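Local atomic coordinates of fructokinase (Silicibacter sp., PDB entry 3C8U), a protein that probably transfers a phosphate group from ATP to fructose, acting as a P-loop kinase of the sugar-phosphorylating kind. Residues 165-168 and 169-172; 137-140 and 141-144; 87-90 and 91-95; 155-158 and 159-162. All coordinates share one frame; numbering follows the deposited sequence.

Contact 1: residues 165-168 and 169-172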
ATOM      1  N   LEU A 165     -12.933 -10.039  -2.622  1.00 26.53           N
ATOM      2  CA  LEU A 165     -11.985 -10.735  -3.497  1.00 23.14           C
ATOM      3  C   LEU A 165     -12.697 -11.656  -4.468  1.00 24.82           C
ATOM      4  O   LEU A 165     -12.315 -11.762  -5.629  1.00 25.54           O
ATOM      5  CB  LEU A 165     -10.925 -11.486  -2.687  1.00 24.75           C
ATOM      6  CG  LEU A 165      -9.922 -10.526  -2.029  1.00 19.84           C
ATOM      7  CD1 LEU A 165      -9.061 -11.199  -0.951  1.00 24.46           C
ATOM      8  CD2 LEU A 165      -9.066  -9.862  -3.077  1.00 25.78           C
ATOM      9  N   VAL A 166     -13.762 -12.305  -4.009  1.00 22.53           N
ATOM     10  CA  VAL A 166     -14.499 -13.214  -4.912  1.00 24.05           C
ATOM     11  C   VAL A 166     -15.133 -12.383  -6.024  1.00 23.86           C
ATOM     12  O   VAL A 166     -15.019 -12.720  -7.195  1.00 25.20           O
ATOM     13  CB  VAL A 166     -15.512 -14.101  -4.186  1.00 21.86           C
ATOM     14  CG1 VAL A 166     -16.448 -14.827  -5.175  1.00 20.56           C
ATOM     15  CG2 VAL A 166     -14.759 -15.124  -3.332  1.00 22.83           C
ATOM     16  N   GLN A 167     -15.741 -11.273  -5.647  1.00 25.28           N
ATOM     17  CA  GLN A 167     -16.335 -10.361  -6.639  1.00 28.05           C
ATOM     18  C   GLN A 167     -15.300  -9.906  -7.660  1.00 32.16           C
ATOM     19  O   GLN A 167     -15.572  -9.847  -8.874  1.00 34.06           O
ATOM     20  CB  GLN A 167     -17.008  -9.151  -5.996  1.00 27.50           C
ATOM     21  CG  GLN A 167     -17.902  -8.364  -6.997  1.00 28.66           C
ATOM     22  CD  GLN A 167     -18.977  -9.234  -7.676  1.00 27.27           C
ATOM     23  OE1 GLN A 167     -19.862  -9.783  -7.014  1.00 31.74           O
ATOM     24  NE2 GLN A 167     -18.908  -9.343  -9.007  1.00 19.91           N
ATOM     25  N   ARG A 168     -14.104  -9.650  -7.164  1.00 33.52           N
ATOM     26  CA  ARG A 168     -13.005  -9.195  -8.034  1.00 35.09           C
ATOM     27  C   ARG A 168     -12.799 -10.211  -9.129  1.00 31.49           C
ATOM     28  O   ARG A 168     -12.753  -9.893 -10.306  1.00 31.13           O
ATOM     29  CB  ARG A 168     -11.703  -8.977  -7.241  1.00 36.42           C
ATOM     30  CG  ARG A 168     -10.466  -8.781  -8.103  1.00 44.68           C
ATOM     31  CD  ARG A 168      -9.393  -7.979  -7.355  1.00 52.52           C
ATOM     32  NE  ARG A 168      -8.307  -8.807  -6.818  1.00 55.28           N
ATOM     33  CZ  ARG A 168      -7.392  -8.359  -5.954  1.00 54.96           C
ATOM     34  NH1 ARG A 168      -7.451  -7.109  -5.512  1.00 54.80           N
ATOM     35  NH2 ARG A 168      -6.434  -9.160  -5.511  1.00 49.41           N
ATOM     36  N   TRP A 169     -12.756 -11.462  -8.722  1.00 29.86           N
ATOM     37  CA  TRP A 169     -12.444 -12.545  -9.632  1.00 29.64           C
ATOM     38  C   TRP A 169     -13.634 -12.854 -10.533  1.00 29.67           C
ATOM     39  O   TRP A 169     -13.482 -13.317 -11.678  1.00 28.93           O
ATOM     40  CB  TRP A 169     -11.922 -13.761  -8.872  1.00 31.93           C
ATOM     41  CG  TRP A 169     -10.559 -13.461  -8.369  1.00 36.64           C
ATOM     42  CD1 TRP A 169     -10.193 -13.162  -7.088  1.00 37.90           C
ATOM     43  CD2 TRP A 169      -9.385 -13.319  -9.166  1.00 39.90           C
ATOM     44  NE1 TRP A 169      -8.847 -12.878  -7.036  1.00 40.16           N
ATOM     45  CE2 TRP A 169      -8.326 -12.973  -8.298  1.00 43.22           C
ATOM     46  CE3 TRP A 169      -9.119 -13.469 -10.530  1.00 39.57           C
ATOM     47  CZ2 TRP A 169      -7.013 -12.780  -8.752  1.00 41.17           C
ATOM     48  CZ3 TRP A 169      -7.810 -13.284 -10.980  1.00 48.80           C
ATOM     49  CH2 TRP A 169      -6.777 -12.940 -10.090  1.00 44.34           C
ATOM     50  N   LEU A 170     -14.820 -12.527 -10.030  1.00 29.70           N
ATOM     51  CA  LEU A 170     -16.051 -12.714 -10.807  1.00 28.83           C
ATOM     52  C   LEU A 170     -16.034 -11.686 -11.951  1.00 30.99           C
ATOM     53  O   LEU A 170     -16.367 -11.978 -13.092  1.00 33.12           O
ATOM     54  CB  LEU A 170     -17.306 -12.546  -9.952  1.00 27.34           C
ATOM     55  CG  LEU A 170     -17.719 -13.705  -9.041  1.00 23.50           C
ATOM     56  CD1 LEU A 170     -18.951 -13.312  -8.179  1.00 17.20           C
ATOM     57  CD2 LEU A 170     -17.986 -14.934  -9.880  1.00 21.69           C
ATOM     58  N   ASP A 171     -15.602 -10.488 -11.616  1.00 35.72           N
ATOM     59  CA  ASP A 171     -15.489  -9.390 -12.602  1.00 37.74           C
ATOM     60  C   ASP A 171     -14.536  -9.781 -13.728  1.00 40.57           C
ATOM     61  O   ASP A 171     -14.726  -9.439 -14.895  1.00 42.99           O
ATOM     62  CB  ASP A 171     -15.035  -8.093 -11.929  1.00 37.26           C
ATOM     63  CG  ASP A 171     -16.122  -7.490 -11.051  1.00 40.02           C
ATOM     64  OD1 ASP A 171     -17.261  -8.004 -11.097  1.00 33.03           O
ATOM     65  OD2 ASP A 171     -15.839  -6.520 -10.311  1.00 47.16           O
ATOM     66  N   HIS A 172     -13.535 -10.540 -13.344  1.00 41.63           N
ATOM     67  CA  HIS A 172     -12.491 -10.985 -14.252  1.00 42.94           C
ATOM     68  C   HIS A 172     -13.031 -12.079 -15.172  1.00 41.86           C
ATOM     69  O   HIS A 172     -12.374 -12.499 -16.118  1.00 44.46           O
ATOM     70  CB  HIS A 172     -11.264 -11.460 -13.477  1.00 43.98           C
ATOM     71  CG  HIS A 172      -9.999 -11.353 -14.256  1.00 53.72           C
ATOM     72  ND1 HIS A 172      -8.984 -12.282 -14.171  1.00 60.82           N
ATOM     73  CD2 HIS A 172      -9.600 -10.439 -15.170  1.00 58.98           C
ATOM     74  CE1 HIS A 172      -8.005 -11.935 -14.986  1.00 62.70           C
ATOM     75  NE2 HIS A 172      -8.354 -10.823 -15.607  1.00 63.84           N
TER
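Backbone N of Asp171 donates to Gln167 O at 2.8 Å, and the two residues are tied a second time through their side chains. Gln167 NE2 donates to Asp171 OD1 at 3.0 Å. The oxygen lies in the plane of the Gln167 amide, but the nitrogen meets the carboxylate from above its plane. The two flat groups are turned 43° apart. The Gln167 chain bends at its second torsion (chi2 56°), which turns the amide forward along the helix, towards Asp171. On the way NE2 passes Leu170 CB at 3.7 Å. All this lies on an exposed flank of the last turns of helix 158-171, where i to i+4 backbone bonds continue up to His172 N. Trp169 sits on another flank. Its CD1 makes a tight carbon-oxygen approach of 2.9 Å to Leu165 O, the oxygen that also accepts from Trp169 N. The guanidinium of Arg168 runs beside the indole, its plane 74° from that of the ring, and Leu165 CD2 covers one guanidinium face. Arg168 NH2 forms a salt bridge with Asp187 at the start of helix 186-195. The indole also touches Asp187, and it reaches Ala179 and Arg182 of helix 176-184. Replacing Trp169 by alanine is likely to open a gap towards Ala179 and Arg182 and strip the guanidinium of the indole alongside it. Val166 CG1 and Leu170 CD1 meet more loosely at 4.2 Å.

Contact 2: residues 137-140 and 141-144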
ATOM      1  N   ASP A 137       5.187  -7.350  10.459  1.00 21.93           N
ATOM      2  CA  ASP A 137       6.197  -7.823  11.414  1.00 24.34           C
ATOM      3  C   ASP A 137       6.951  -9.040  10.857  1.00 24.81           C
ATOM      4  O   ASP A 137       6.723 -10.201  11.208  1.00 21.53           O
ATOM      5  CB  ASP A 137       5.554  -8.093  12.771  1.00 25.00           C
ATOM      6  CG  ASP A 137       6.566  -8.274  13.896  1.00 27.03           C
ATOM      7  OD1 ASP A 137       7.796  -8.157  13.713  1.00 22.80           O
ATOM      8  OD2 ASP A 137       6.094  -8.528  15.006  1.00 32.71           O
ATOM      9  N   ALA A 138       7.841  -8.694   9.956  1.00 22.84           N
ATOM     10  CA  ALA A 138       8.796  -9.631   9.331  1.00 22.48           C
ATOM     11  C   ALA A 138      10.116  -8.930   9.058  1.00 24.37           C
ATOM     12  O   ALA A 138      10.169  -7.701   8.967  1.00 26.56           O
ATOM     13  CB  ALA A 138       8.250 -10.166   8.024  1.00 19.22           C
ATOM     14  N   PRO A 139      11.192  -9.708   8.907  1.00 25.43           N
ATOM     15  CA  PRO A 139      12.458  -9.106   8.538  1.00 25.33           C
ATOM     16  C   PRO A 139      12.358  -8.220   7.313  1.00 25.24           C
ATOM     17  O   PRO A 139      11.691  -8.529   6.307  1.00 23.62           O
ATOM     18  CB  PRO A 139      13.364 -10.319   8.316  1.00 26.73           C
ATOM     19  CG  PRO A 139      12.801 -11.362   9.249  1.00 24.94           C
ATOM     20  CD  PRO A 139      11.317 -11.157   9.185  1.00 27.09           C
ATOM     21  N   GLY A 140      13.039  -7.097   7.458  1.00 23.09           N
ATOM     22  CA  GLY A 140      13.102  -6.056   6.456  1.00 21.57           C
ATOM     23  C   GLY A 140      11.895  -5.147   6.599  1.00 20.54           C
ATOM     24  O   GLY A 140      11.999  -3.960   6.913  1.00 19.15           O
ATOM     25  N   TRP A 141      10.744  -5.760   6.400  1.00 19.59           N
ATOM     26  CA  TRP A 141       9.474  -5.067   6.342  1.00 19.35           C
ATOM     27  C   TRP A 141       9.215  -4.301   7.632  1.00 21.16           C
ATOM     28  O   TRP A 141       8.692  -3.180   7.622  1.00 18.88           O
ATOM     29  CB  TRP A 141       8.304  -6.029   6.046  1.00 21.73           C
ATOM     30  CG  TRP A 141       8.379  -6.654   4.672  1.00 17.94           C
ATOM     31  CD1 TRP A 141       8.811  -7.902   4.378  1.00 21.14           C
ATOM     32  CD2 TRP A 141       8.040  -6.039   3.421  1.00 22.95           C
ATOM     33  NE1 TRP A 141       8.749  -8.124   3.033  1.00 20.49           N
ATOM     34  CE2 TRP A 141       8.284  -6.992   2.416  1.00 19.47           C
ATOM     35  CE3 TRP A 141       7.537  -4.775   3.054  1.00 24.33           C
ATOM     36  CZ2 TRP A 141       8.044  -6.737   1.073  1.00 17.74           C
ATOM     37  CZ3 TRP A 141       7.307  -4.514   1.715  1.00 19.72           C
ATOM     38  CH2 TRP A 141       7.557  -5.499   0.733  1.00 20.82           C
ATOM     39  N   ARG A 142       9.638  -4.885   8.738  1.00 21.43           N
ATOM     40  CA  ARG A 142       9.311  -4.326  10.069  1.00 22.18           C
ATOM     41  C   ARG A 142      10.089  -3.028  10.293  1.00 23.14           C
ATOM     42  O   ARG A 142       9.705  -2.174  11.099  1.00 25.05           O
ATOM     43  CB  ARG A 142       9.567  -5.333  11.203  1.00 22.66           C
ATOM     44  CG  ARG A 142      11.019  -5.718  11.408  1.00 24.93           C
ATOM     45  CD  ARG A 142      11.166  -6.480  12.710  1.00 27.27           C
ATOM     46  NE  ARG A 142      10.323  -7.668  12.765  1.00 25.70           N
ATOM     47  CZ  ARG A 142      10.779  -8.909  12.627  1.00 29.66           C
ATOM     48  NH1 ARG A 142      12.060  -9.132  12.379  1.00 29.36           N
ATOM     49  NH2 ARG A 142       9.947  -9.926  12.700  1.00 24.35           N
ATOM     50  N   ASP A 143      11.132  -2.864   9.497  1.00 21.56           N
ATOM     51  CA  ASP A 143      11.999  -1.691   9.598  1.00 23.12           C
ATOM     52  C   ASP A 143      11.378  -0.473   8.950  1.00 21.71           C
ATOM     53  O   ASP A 143      11.829   0.649   9.157  1.00 23.75           O
ATOM     54  CB  ASP A 143      13.353  -1.924   8.968  1.00 25.03           C
ATOM     55  CG  ASP A 143      14.142  -2.974   9.695  1.00 27.71           C
ATOM     56  OD1 ASP A 143      13.879  -3.210  10.878  1.00 28.78           O
ATOM     57  OD2 ASP A 143      15.017  -3.558   9.061  1.00 29.50           O
ATOM     58  N   LEU A 144      10.319  -0.701   8.181  1.00 19.64           N
ATOM     59  CA  LEU A 144       9.681   0.403   7.483  1.00 19.55           C
ATOM     60  C   LEU A 144       8.951   1.325   8.458  1.00 22.16           C
ATOM     61  O   LEU A 144       8.820   2.534   8.221  1.00 20.09           O
ATOM     62  CB  LEU A 144       8.716  -0.080   6.401  1.00 19.92           C
ATOM     63  CG  LEU A 144       9.317  -0.781   5.191  1.00 20.66           C
ATOM     64  CD1 LEU A 144       8.172  -1.264   4.304  1.00 16.48           C
ATOM     65  CD2 LEU A 144      10.294   0.118   4.438  1.00 21.95           C
TER
HETATM   66  O   HOH W   1      14.771  -6.274   9.628  1.00 26.51           O
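Asp137 and Arg142 form a salt bridge across a turn in the loop between strands 126-131 and 150-154 of the parallel sheet. Residues 141-144 have helical backbone angles without the regular helix bonds. The tight part is the ion pair. Arg142 approaches side-on and gives two nitrogens to one oxygen, Asp137 OD1. NE is at 2.7 Å from OD1, nearly in line with its C-O bond, whereas NH2 comes from above the carboxylate plane. The carboxylate and guanidinium planes stand 82° apart. Arg142 CG is wedged between the backbone N and the carbonyl carbon (chi1 66°), and a bend at the third torsion brings the guanidinium over the chain. One face then lies on the Ala138 carbonyl carbon and Pro139 N, while Ala138 O accepts from Arg142 N at 2.9 Å. A leucine in place of Asp137 would probably leave the arginine's charge without this mate and its guanidinium free to swing off the turn. The apolar contact of Ala138 CB with Trp141 CD1 is looser, at 4.3 Å. Trp141 itself is buried and meets Phe85 and Phe88 of helix 85-97. Gly140 has a positive phi (84°), which favours glycine. The exposed side at Asp143 is joined through water: one molecule accepts from Gly140 N at 2.9 Å and donates to Asp143 OD2 at 2.8 Å.

Contact 3: residues 87-90 and 91-95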
ATOM      1  N   GLY A  87      14.379  -2.329  -3.083  1.00 16.23           N
ATOM      2  CA  GLY A  87      14.066  -1.216  -4.003  1.00 17.58           C
ATOM      3  C   GLY A  87      12.980  -0.319  -3.454  1.00 17.58           C
ATOM      4  O   GLY A  87      13.051   0.916  -3.531  1.00 16.08           O
ATOM      5  N   PHE A  88      11.969  -0.942  -2.866  1.00 16.44           N
ATOM      6  CA  PHE A  88      10.852  -0.159  -2.249  1.00 18.77           C
ATOM      7  C   PHE A  88      11.411   0.642  -1.086  1.00 18.16           C
ATOM      8  O   PHE A  88      11.100   1.815  -0.898  1.00 19.25           O
ATOM      9  CB  PHE A  88       9.742  -1.103  -1.770  1.00 18.10           C
ATOM     10  CG  PHE A  88       8.575  -0.402  -1.109  1.00 17.97           C
ATOM     11  CD1 PHE A  88       7.903   0.636  -1.746  1.00 16.64           C
ATOM     12  CD2 PHE A  88       8.163  -0.790   0.136  1.00 20.06           C
ATOM     13  CE1 PHE A  88       6.827   1.253  -1.136  1.00 20.01           C
ATOM     14  CE2 PHE A  88       7.082  -0.180   0.756  1.00 21.75           C
ATOM     15  CZ  PHE A  88       6.428   0.854   0.116  1.00 23.53           C
ATOM     16  N   GLN A  89      12.234  -0.015  -0.290  1.00 18.43           N
ATOM     17  CA  GLN A  89      12.838   0.649   0.864  1.00 18.83           C
ATOM     18  C   GLN A  89      13.661   1.856   0.407  1.00 19.63           C
ATOM     19  O   GLN A  89      13.611   2.914   1.019  1.00 18.13           O
ATOM     20  CB  GLN A  89      13.695  -0.314   1.689  1.00 20.81           C
ATOM     21  CG  GLN A  89      14.299   0.326   2.921  1.00 17.69           C
ATOM     22  CD  GLN A  89      14.966  -0.696   3.822  1.00 22.66           C
ATOM     23  OE1 GLN A  89      14.659  -0.805   5.010  1.00 22.18           O
ATOM     24  NE2 GLN A  89      15.871  -1.467   3.252  1.00 20.63           N
ATOM     25  N   ARG A  90      14.385   1.677  -0.695  1.00 19.15           N
ATOM     26  CA  ARG A  90      15.231   2.732  -1.247  1.00 19.23           C
ATOM     27  C   ARG A  90      14.385   3.920  -1.683  1.00 19.04           C
ATOM     28  O   ARG A  90      14.756   5.069  -1.492  1.00 18.47           O
ATOM     29  CB  ARG A  90      16.102   2.231  -2.407  1.00 21.79           C
ATOM     30  CG  ARG A  90      17.371   1.549  -1.944  1.00 27.77           C
ATOM     31  CD  ARG A  90      18.373   1.251  -3.084  1.00 26.10           C
ATOM     32  NE  ARG A  90      17.890   0.229  -3.991  1.00 33.17           N
ATOM     33  CZ  ARG A  90      18.090  -1.062  -3.780  1.00 32.34           C
ATOM     34  NH1 ARG A  90      18.767  -1.439  -2.702  1.00 33.20           N
ATOM     35  NH2 ARG A  90      17.618  -1.960  -4.638  1.00 26.05           N
ATOM     36  N   LEU A  91      13.223   3.631  -2.257  1.00 19.26           N
ATOM     37  CA  LEU A  91      12.279   4.693  -2.666  1.00 19.36           C
ATOM     38  C   LEU A  91      11.790   5.493  -1.473  1.00 19.65           C
ATOM     39  O   LEU A  91      11.782   6.728  -1.483  1.00 18.80           O
ATOM     40  CB  LEU A  91      11.064   4.120  -3.446  1.00 20.13           C
ATOM     41  CG  LEU A  91       9.854   5.072  -3.547  1.00 22.83           C
ATOM     42  CD1 LEU A  91      10.193   6.344  -4.381  1.00 20.28           C
ATOM     43  CD2 LEU A  91       8.668   4.371  -4.114  1.00 25.49           C
ATOM     44  N   CYS A  92      11.374   4.767  -0.441  1.00 18.25           N
ATOM     45  CA  CYS A  92      10.874   5.407   0.777  1.00 22.65           C
ATOM     46  C   CYS A  92      11.904   6.398   1.333  1.00 20.64           C
ATOM     47  O   CYS A  92      11.571   7.556   1.700  1.00 17.20           O
ATOM     48  CB  CYS A  92      10.503   4.363   1.830  1.00 21.81           C
ATOM     49  SG  CYS A  92       9.030   3.424   1.344  1.00 21.34           S
ATOM     50  N   HIS A  93      13.151   5.958   1.338  1.00 19.32           N
ATOM     51  CA  HIS A  93      14.244   6.835   1.808  1.00 19.98           C
ATOM     52  C   HIS A  93      14.431   8.047   0.913  1.00 22.90           C
ATOM     53  O   HIS A  93      14.597   9.187   1.405  1.00 21.36           O
ATOM     54  CB  HIS A  93      15.539   6.083   2.057  1.00 21.62           C
ATOM     55  CG  HIS A  93      15.496   5.251   3.305  1.00 25.03           C
ATOM     56  ND1 HIS A  93      15.309   5.801   4.561  1.00 24.62           N
ATOM     57  CD2 HIS A  93      15.601   3.912   3.494  1.00 29.49           C
ATOM     58  CE1 HIS A  93      15.293   4.833   5.465  1.00 28.87           C
ATOM     59  NE2 HIS A  93      15.467   3.680   4.847  1.00 24.76           N
ATOM     60  N   ALA A  94      14.359   7.817  -0.398  1.00 21.21           N
ATOM     61  CA  ALA A  94      14.606   8.889  -1.392  1.00 19.49           C
ATOM     62  C   ALA A  94      13.532   9.974  -1.270  1.00 20.51           C
ATOM     63  O   ALA A  94      13.801  11.171  -1.379  1.00 21.37           O
ATOM     64  CB  ALA A  94      14.643   8.342  -2.838  1.00 17.73           C
ATOM     65  N   LEU A  95      12.334   9.531  -0.974  1.00 22.31           N
ATOM     66  CA  LEU A  95      11.177  10.440  -0.890  1.00 22.48           C
ATOM     67  C   LEU A  95      11.314  11.521   0.169  1.00 26.10           C
ATOM     68  O   LEU A  95      10.799  12.649   0.026  1.00 21.30           O
ATOM     69  CB  LEU A  95       9.883   9.675  -0.684  1.00 19.85           C
ATOM     70  CG  LEU A  95       9.318   9.014  -1.936  1.00 23.00           C
ATOM     71  CD1 LEU A  95       8.169   8.064  -1.575  1.00 18.50           C
ATOM     72  CD2 LEU A  95       8.896  10.064  -2.999  1.00 22.09           C
TER
HETATM   73  O   HOH W   2      15.214   1.284   6.280  1.00 29.15           O
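Cys92 SG lies over one face of the Phe88 ring, 4.0 Å from the ring centroid and 16° off the ring normal. This is a sulfur-aromatic contact. The sulfur is displaced towards the rim, and its closest ring atom is Phe88 CZ at 3.9 Å. Phe88 CG is anti to the backbone N (chi1 179°), which sends the ring outwards from the helix. Cys92 SG is anti to the carbonyl carbon and comes back from the next turn to lie over the ring. Leu91 CD2 approaches the same ring obliquely and more loosely, 4.5 Å from Phe88 CD1. Gln89 and His93 behave differently. They lie side by side and point the same way, with Gln89 CG at 3.9 Å from His93 CD2. Their amide and imidazole planes are 38° apart. A water in the plane of the His93 ring links their ends. It donates to Gln89 OE1 and lies 2.8 Å from His93 NE2. Beneath both pairs run the backbone bonds, among them Cys92 N to Phe88 O at 3.0 Å. On the buried side, Phe88 meets the Phe61 ring and Ile129 of strand 126-131, and Leu91 touches Val101 and Tyr103 of strand 101-107. With Gln89 and His93 bridged by water on one side and Phe88, Leu91 and Cys92 buried on another, this is an amphipathic helix of an alpha/beta fold, packed on its parallel and antiparallel sheets.

Contact 4: residues 155-158 and 159-162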
ATOM      1  N   GLU A 155      -8.565  -1.400   8.576  1.00 25.86           N
ATOM      2  CA  GLU A 155      -9.052  -2.648   9.179  1.00 28.95           C
ATOM      3  C   GLU A 155     -10.362  -3.130   8.555  1.00 28.69           C
ATOM      4  O   GLU A 155     -11.389  -2.473   8.641  1.00 28.40           O
ATOM      5  CB  GLU A 155      -9.279  -2.429  10.673  1.00 31.73           C
ATOM      6  CG  GLU A 155      -9.486  -3.674  11.412  1.00 38.70           C
ATOM      7  CD  GLU A 155      -8.182  -4.318  11.705  1.00 46.53           C
ATOM      8  OE1 GLU A 155      -7.353  -3.653  12.361  1.00 51.10           O
ATOM      9  OE2 GLU A 155      -7.984  -5.472  11.271  1.00 60.36           O
ATOM     10  N   VAL A 156     -10.276  -4.272   7.896  1.00 28.74           N
ATOM     11  CA  VAL A 156     -11.409  -4.890   7.209  1.00 26.31           C
ATOM     12  C   VAL A 156     -11.538  -6.343   7.654  1.00 26.66           C
ATOM     13  O   VAL A 156     -10.586  -7.095   7.588  1.00 27.68           O
ATOM     14  CB  VAL A 156     -11.243  -4.854   5.680  1.00 26.46           C
ATOM     15  CG1 VAL A 156     -12.494  -5.460   4.980  1.00 21.10           C
ATOM     16  CG2 VAL A 156     -11.015  -3.456   5.220  1.00 23.12           C
ATOM     17  N   PRO A 157     -12.713  -6.732   8.150  1.00 28.03           N
ATOM     18  CA  PRO A 157     -12.839  -8.136   8.534  1.00 28.81           C
ATOM     19  C   PRO A 157     -12.550  -9.115   7.413  1.00 26.32           C
ATOM     20  O   PRO A 157     -12.849  -8.877   6.237  1.00 24.56           O
ATOM     21  CB  PRO A 157     -14.298  -8.241   8.960  1.00 30.25           C
ATOM     22  CG  PRO A 157     -14.702  -6.836   9.334  1.00 29.89           C
ATOM     23  CD  PRO A 157     -13.956  -5.974   8.385  1.00 29.24           C
HETATM   24  N   MSE A 158     -11.983 -10.232   7.818  1.00 27.96           N
HETATM   25  CA  MSE A 158     -11.593 -11.288   6.889  1.00 28.76           C
HETATM   26  C   MSE A 158     -12.737 -11.728   5.994  1.00 28.44           C
HETATM   27  O   MSE A 158     -12.527 -12.065   4.822  1.00 24.41           O
HETATM   28  CB  MSE A 158     -11.053 -12.501   7.631  1.00 31.71           C
HETATM   29  CG  MSE A 158      -9.602 -12.377   7.999  1.00 39.85           C
HETATM   30 SE   MSE A 158      -8.454 -12.530   6.415  0.75 50.37          SE
HETATM   31  CE  MSE A 158      -9.690 -13.239   5.144  1.00 38.45           C
ATOM     32  N   ALA A 159     -13.941 -11.719   6.566  1.00 26.88           N
ATOM     33  CA  ALA A 159     -15.127 -12.188   5.859  1.00 27.54           C
ATOM     34  C   ALA A 159     -15.439 -11.225   4.735  1.00 26.21           C
ATOM     35  O   ALA A 159     -15.784 -11.604   3.619  1.00 25.96           O
ATOM     36  CB  ALA A 159     -16.328 -12.325   6.815  1.00 28.32           C
ATOM     37  N   ASP A 160     -15.248  -9.956   5.038  1.00 24.98           N
ATOM     38  CA  ASP A 160     -15.556  -8.904   4.076  1.00 24.84           C
ATOM     39  C   ASP A 160     -14.497  -8.919   2.965  1.00 25.18           C
ATOM     40  O   ASP A 160     -14.792  -8.739   1.765  1.00 25.50           O
ATOM     41  CB  ASP A 160     -15.664  -7.533   4.767  1.00 26.49           C
ATOM     42  CG  ASP A 160     -16.822  -7.469   5.762  1.00 33.20           C
ATOM     43  OD1 ASP A 160     -17.731  -8.323   5.669  1.00 42.18           O
ATOM     44  OD2 ASP A 160     -16.827  -6.587   6.641  1.00 44.58           O
ATOM     45  N   LEU A 161     -13.253  -9.147   3.366  1.00 25.17           N
ATOM     46  CA  LEU A 161     -12.147  -9.202   2.367  1.00 23.87           C
ATOM     47  C   LEU A 161     -12.419 -10.300   1.357  1.00 22.87           C
ATOM     48  O   LEU A 161     -12.205 -10.162   0.143  1.00 22.99           O
ATOM     49  CB  LEU A 161     -10.785  -9.456   3.025  1.00 24.60           C
ATOM     50  CG  LEU A 161     -10.184  -8.303   3.833  1.00 21.32           C
ATOM     51  CD1 LEU A 161      -8.857  -8.731   4.518  1.00 25.92           C
ATOM     52  CD2 LEU A 161      -9.973  -7.053   2.970  1.00 22.93           C
ATOM     53  N   GLU A 162     -12.915 -11.403   1.884  1.00 24.55           N
ATOM     54  CA  GLU A 162     -13.136 -12.586   1.060  1.00 24.56           C
ATOM     55  C   GLU A 162     -14.195 -12.307  -0.006  1.00 23.22           C
ATOM     56  O   GLU A 162     -14.012 -12.579  -1.173  1.00 23.82           O
ATOM     57  CB  GLU A 162     -13.588 -13.775   1.912  1.00 23.84           C
ATOM     58  CG  GLU A 162     -13.469 -15.064   1.157  1.00 32.26           C
ATOM     59  CD  GLU A 162     -13.714 -16.290   2.024  1.00 38.99           C
ATOM     60  OE1 GLU A 162     -13.466 -16.244   3.253  1.00 42.59           O
ATOM     61  OE2 GLU A 162     -14.164 -17.304   1.468  1.00 36.09           O
TER
HETATM   62  O   HOH W   3     -12.630 -15.182   5.346  1.00 44.90           O
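This is a local contact at the start of a helix, where the chain leaves strand 150-154 of the parallel sheet and turns into helix 158-171. Pro157 holds the N-cap position. Its carbonyl oxygen begins the helical bonding: Leu161 N donates to Pro157 O at 2.9 Å, nearly in line with the carbonyl, and Asp160 N adds a weak bond to the same oxygen. The proline ring itself lies against the Asp160 carboxylate. Asp160 OD2 is 3.4 Å from Pro157 CD and equally close to CG, so the oxygen rests beside the ring carbons. Asp160 CG is anti to its carbonyl carbon (chi1 -64°), which swings the carboxylate back over the proline. The apolar part of the turn is formed by Val156 and Leu161, whose CB atoms each point towards the other segment. Val156 CG1 meets Leu161 CD2 at 3.6 Å, and it also touches Asp160 CB at 3.8 Å. Behind this pair, Val156 and Leu161 reach Ser33, and Leu161 also reaches Ala30, in the loop that fits a P-loop pattern. Met158, present as selenomethionine, bends twice along its chain and packs on Leu188 and Ala191 of helix 186-195, with only a loose approach of SE to Leu161 CD1. Further along, Glu162 OE2 is hydrogen-bonded to Gln184 NE2. Glu162 N donates to Met158 O at 3.0 Å, and a water bridges the same pair, giving a short bond to Glu162 OE1 and a weak one to Met158 O.

Overall arrangement
Along the chain the order is contact 3, contact 2, contact 4, contact 1. Contacts 4 and 1 share helix 158-171, one at its start and one near its end, with centres 15 Å apart. Contacts 3 and 2 form a second cluster, with centres 14 Å apart. Leu144 CD1 touches Phe88 CE2 there at 3.9 Å, so the 137-144 loop packs on helix 85-97. Contact 3 lies on the opposite side of the chain's centre from contacts 1 and 4, about 32 Å and 29 Å away between centres. The fold has a five-stranded parallel sheet, order 2-3-1-4-5, consistent with a P-loop kinase. Contact 4 borders the probable phosphate-binding loop; contacts 2 and 3 belong elsewhere.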